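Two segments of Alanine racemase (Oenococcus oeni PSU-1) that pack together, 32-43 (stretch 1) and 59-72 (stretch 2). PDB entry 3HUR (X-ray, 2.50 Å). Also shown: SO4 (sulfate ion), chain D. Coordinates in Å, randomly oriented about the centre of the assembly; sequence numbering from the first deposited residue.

Stretch 1 (32-43) AKKVYAVLKADG
Stretch 2, residues 59-72: ASADALIVSNLDEA

The two stretches bury 702 Å² between them, both sides summed, and are joined by two neighbouring parallel strands, one running from Lys 34 through Val 38 and the other 63-66. Their axes approach to 4.5 Å and run in the same sense, crossing at -31°. The register pairs Tyr 36 with Ala 63 (CA to CA 4.6 Å), Ala 37 with Leu 64 (CA to CA 4.9 Å) and Val 38 with Ile 65 (CA to CA 4.6 Å). Extended backbone, phi/psi -102/111 at Tyr 36 and -117/134 at Ile 65, lets alternate residues of stretch 1 bond on this side: Ala 37 N donates to Ala 63 O (2.9 Å), Ile 65 N to Ala 37 O (2.8 Å) and Leu 39 N to Ile 65 O (2.8 Å, 173°).

Ile 65 covers the most surface. With chi1 m and chi2 t, its CD1 lies 3.8 Å from Tyr 36 CB and 3.8 Å from Val 38 CG2, so one branched aliphatic chain fills the space beside two residues on the same face of the sheet. Tyr 36 (chi1 m) also sets its ring CD2 3.8 Å from Ala 63 CB; the small methyl of Ala 63 lies against the ring, on the face that Tyr 36, Val 38 and Ile 65 share. The opposite face carries Ala 37, whose CB is 4.0 Å from Ala 61 CB and 4.1 Å from Leu 64 CD2; Leu 64 is m, t.

Asp 62 comes next in covered area and secures the start of the pairing. Its CA-to-CB bond points toward stretch 1, and chi1 of -46° (m) brings OD2 to 2.6 Å from Val 35 N, a nearly straight hydrogen bond (167°). The carboxylate thus accepts the amide proton of Val 35, near the start of the strand, while Asp 62 N donates to Val 35 O (2.7 Å); Ala 63 N adds a weak bond to Val 35 O (3.4 Å). Asp 62 has phi/psi -103/-16, a local departure from the extended form just before the strand. Val 35 (chi1 t) sets CB 3.9 Å from Ser 60 O.

Further along, Leu 39 (m, t) places CB 4.3 Å from Val 66 CG1 (Val 66 chi1 m), and Lys 40 CG lies 3.3 Å from Ser 67 OG, while the extended lysine chain (m, t, t, t) leads its end away. Here a sulfate, probably from the crystallisation liquor, links the stretches: Asp 42 N donates to O4 (2.7 Å) and Asn 68 ND2 to O2 (3.3 Å). Asp 42 OD2 and Glu 71 OE2, like charges, stay 4.3 Å apart.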

# COMPACT_ATOMS: atom_id res chain seq x y z
N ALA A 32 -8.28 38.74 -20.34
CA ALA A 32 -7.31 38.17 -21.26
C ALA A 32 -7.84 38.24 -22.67
O ALA A 32 -9.05 38.22 -22.88
CB ALA A 32 -7.05 36.76 -20.88
N LYS A 33 -6.93 38.30 -23.64
CA LYS A 33 -7.34 38.41 -25.04
C LYS A 33 -7.40 37.01 -25.62
O LYS A 33 -8.44 36.56 -26.07
CB LYS A 33 -6.39 39.34 -25.84
CG LYS A 33 -6.59 40.89 -25.53
CD LYS A 33 -8.13 41.29 -25.31
CE LYS A 33 -8.42 42.82 -25.31
NZ LYS A 33 -7.47 43.61 -24.43
N LYS A 34 -6.27 36.33 -25.55
CA LYS A 34 -6.14 34.97 -25.98
C LYS A 34 -6.13 34.03 -24.76
O LYS A 34 -5.60 34.37 -23.72
CB LYS A 34 -4.84 34.87 -26.75
CG LYS A 34 -4.78 35.75 -28.01
CD LYS A 34 -4.97 34.90 -29.28
CE LYS A 34 -5.23 35.73 -30.57
NZ LYS A 34 -6.28 35.02 -31.42
N VAL A 35 -6.74 32.85 -24.87
CA VAL A 35 -6.62 31.79 -23.85
C VAL A 35 -6.08 30.53 -24.51
O VAL A 35 -6.68 30.05 -25.46
CB VAL A 35 -7.95 31.48 -23.18
CG1 VAL A 35 -7.83 30.25 -22.28
CG2 VAL A 35 -8.37 32.65 -22.38
N TYR A 36 -4.92 30.08 -24.03
CA TYR A 36 -4.27 28.85 -24.41
C TYR A 36 -4.49 27.79 -23.32
O TYR A 36 -3.94 27.90 -22.22
CB TYR A 36 -2.76 29.05 -24.52
CG TYR A 36 -2.32 30.12 -25.48
CD1 TYR A 36 -1.00 30.54 -25.49
CD2 TYR A 36 -3.20 30.70 -26.38
CE1 TYR A 36 -0.57 31.50 -26.36
CE2 TYR A 36 -2.78 31.66 -27.25
CZ TYR A 36 -1.47 32.06 -27.23
OH TYR A 36 -1.05 33.01 -28.13
N ALA A 37 -5.29 26.77 -23.63
CA ALA A 37 -5.69 25.74 -22.65
C ALA A 37 -4.59 24.74 -22.56
O ALA A 37 -4.20 24.17 -23.58
CB ALA A 37 -6.94 25.07 -23.10
N VAL A 38 -4.02 24.56 -21.36
CA VAL A 38 -2.96 23.61 -21.17
C VAL A 38 -3.60 22.28 -20.76
O VAL A 38 -4.34 22.20 -19.80
CB VAL A 38 -1.89 24.11 -20.13
CG1 VAL A 38 -0.76 23.09 -19.98
CG2 VAL A 38 -1.29 25.46 -20.52
N LEU A 39 -3.28 21.24 -21.51
CA LEU A 39 -3.82 19.94 -21.32
C LEU A 39 -2.69 18.95 -21.20
O LEU A 39 -2.33 18.29 -22.16
CB LEU A 39 -4.64 19.59 -22.55
CG LEU A 39 -5.94 20.37 -22.65
CD1 LEU A 39 -6.67 19.84 -23.85
CD2 LEU A 39 -6.80 20.23 -21.36
N LYS A 40 -2.10 18.81 -20.03
CA LYS A 40 -1.05 17.83 -19.89
C LYS A 40 -1.63 16.58 -19.26
O LYS A 40 -2.68 16.62 -18.61
CB LYS A 40 0.06 18.39 -19.03
CG LYS A 40 0.62 19.72 -19.50
CD LYS A 40 1.59 20.22 -18.48
CE LYS A 40 2.39 21.44 -18.89
NZ LYS A 40 3.26 21.76 -17.72
N ALA A 41 -0.97 15.45 -19.50
CA ALA A 41 -1.37 14.20 -18.85
C ALA A 41 -2.82 13.84 -19.19
O ALA A 41 -3.63 13.63 -18.31
CB ALA A 41 -1.21 14.30 -17.31
N ASP A 42 -3.13 13.84 -20.49
CA ASP A 42 -4.45 13.54 -20.97
C ASP A 42 -5.50 14.35 -20.28
O ASP A 42 -6.46 13.81 -19.69
CB ASP A 42 -4.74 12.03 -20.82
CG ASP A 42 -5.98 11.56 -21.60
OD1 ASP A 42 -6.47 10.45 -21.27
OD2 ASP A 42 -6.47 12.27 -22.53
N GLY A 43 -5.32 15.67 -20.32
CA GLY A 43 -6.31 16.58 -19.77
C GLY A 43 -6.39 16.45 -18.29
O GLY A 43 -7.44 16.45 -17.70
N ALA A 59 -15.40 28.10 -28.40
CA ALA A 59 -14.47 29.20 -28.68
C ALA A 59 -13.84 29.75 -27.40
O ALA A 59 -13.36 30.88 -27.38
CB ALA A 59 -15.18 30.30 -29.44
N SER A 60 -13.80 28.92 -26.36
CA SER A 60 -13.38 29.36 -25.05
C SER A 60 -11.90 29.25 -24.88
O SER A 60 -11.35 29.78 -23.89
CB SER A 60 -14.15 28.62 -23.96
OG SER A 60 -13.78 27.27 -23.91
N ALA A 61 -11.23 28.61 -25.84
CA ALA A 61 -9.76 28.59 -25.97
C ALA A 61 -9.33 28.90 -27.41
O ALA A 61 -9.96 28.44 -28.33
CB ALA A 61 -9.22 27.24 -25.58
N ASP A 62 -8.21 29.61 -27.58
CA ASP A 62 -7.69 29.98 -28.89
C ASP A 62 -6.49 29.14 -29.32
O ASP A 62 -6.05 29.18 -30.49
CB ASP A 62 -7.26 31.46 -28.87
CG ASP A 62 -8.31 32.35 -28.22
OD1 ASP A 62 -9.37 32.60 -28.85
OD2 ASP A 62 -8.11 32.73 -27.05
N ALA A 63 -5.89 28.43 -28.37
CA ALA A 63 -4.94 27.37 -28.69
C ALA A 63 -4.93 26.29 -27.60
O ALA A 63 -5.56 26.40 -26.54
CB ALA A 63 -3.59 27.92 -28.88
N LEU A 64 -4.19 25.24 -27.87
CA LEU A 64 -4.07 24.14 -26.94
C LEU A 64 -2.61 23.89 -26.76
O LEU A 64 -1.87 23.90 -27.73
CB LEU A 64 -4.72 22.87 -27.53
CG LEU A 64 -6.17 23.01 -27.97
CD1 LEU A 64 -6.61 21.76 -28.77
CD2 LEU A 64 -7.04 23.26 -26.77
N ILE A 65 -2.19 23.66 -25.52
CA ILE A 65 -0.78 23.28 -25.22
C ILE A 65 -0.75 21.86 -24.61
O ILE A 65 -1.56 21.53 -23.73
CB ILE A 65 -0.13 24.28 -24.20
CG1 ILE A 65 -0.36 25.74 -24.64
CG2 ILE A 65 1.33 24.00 -24.05
CD1 ILE A 65 0.20 26.89 -23.66
N VAL A 66 0.16 21.04 -25.11
CA VAL A 66 0.31 19.67 -24.68
C VAL A 66 1.81 19.36 -24.53
O VAL A 66 2.65 20.20 -24.91
CB VAL A 66 -0.38 18.65 -25.65
CG1 VAL A 66 -1.89 18.96 -25.81
CG2 VAL A 66 0.30 18.61 -26.92
N SER A 67 2.13 18.17 -23.96
CA SER A 67 3.51 17.82 -23.53
C SER A 67 4.29 16.90 -24.46
O SER A 67 5.45 16.66 -24.28
CB SER A 67 3.47 17.11 -22.17
OG SER A 67 2.47 17.71 -21.31
N ASN A 68 3.60 16.34 -25.44
CA ASN A 68 4.18 15.35 -26.31
C ASN A 68 3.64 15.56 -27.73
O ASN A 68 2.47 15.82 -27.96
CB ASN A 68 3.84 13.93 -25.82
CG ASN A 68 4.58 13.53 -24.53
OD1 ASN A 68 5.79 13.15 -24.54
ND2 ASN A 68 3.84 13.54 -23.42
N LEU A 69 4.53 15.46 -28.69
CA LEU A 69 4.16 15.47 -30.07
C LEU A 69 2.99 14.49 -30.33
O LEU A 69 1.97 14.86 -30.92
CB LEU A 69 5.37 15.06 -30.88
CG LEU A 69 5.19 15.12 -32.39
CD1 LEU A 69 4.76 16.52 -32.78
CD2 LEU A 69 6.50 14.67 -33.08
N ASP A 70 3.13 13.26 -29.88
CA ASP A 70 2.14 12.25 -30.20
C ASP A 70 0.73 12.66 -29.72
O ASP A 70 -0.22 12.48 -30.45
CB ASP A 70 2.62 10.82 -29.86
CG ASP A 70 2.32 10.38 -28.42
OD1 ASP A 70 2.29 11.20 -27.47
OD2 ASP A 70 2.11 9.14 -28.24
N GLU A 71 0.59 13.36 -28.59
CA GLU A 71 -0.71 13.96 -28.25
C GLU A 71 -1.21 15.03 -29.24
O GLU A 71 -2.42 15.19 -29.44
CB GLU A 71 -0.70 14.56 -26.84
CG GLU A 71 -2.08 14.85 -26.25
CD GLU A 71 -2.94 13.58 -26.05
OE1 GLU A 71 -2.39 12.43 -26.09
OE2 GLU A 71 -4.18 13.72 -25.89
N ALA A 72 -0.28 15.80 -29.81
CA ALA A 72 -0.65 16.82 -30.85
C ALA A 72 -1.25 16.09 -32.04
O ALA A 72 -2.34 16.37 -32.43
CB ALA A 72 0.53 17.63 -31.26
S SO4 D . -0.29 13.29 -22.89
O1 SO4 D . -0.14 12.38 -21.77
O2 SO4 D . 0.71 14.41 -22.92
O3 SO4 D . -0.22 12.42 -24.06
O4 SO4 D . -1.64 13.86 -22.77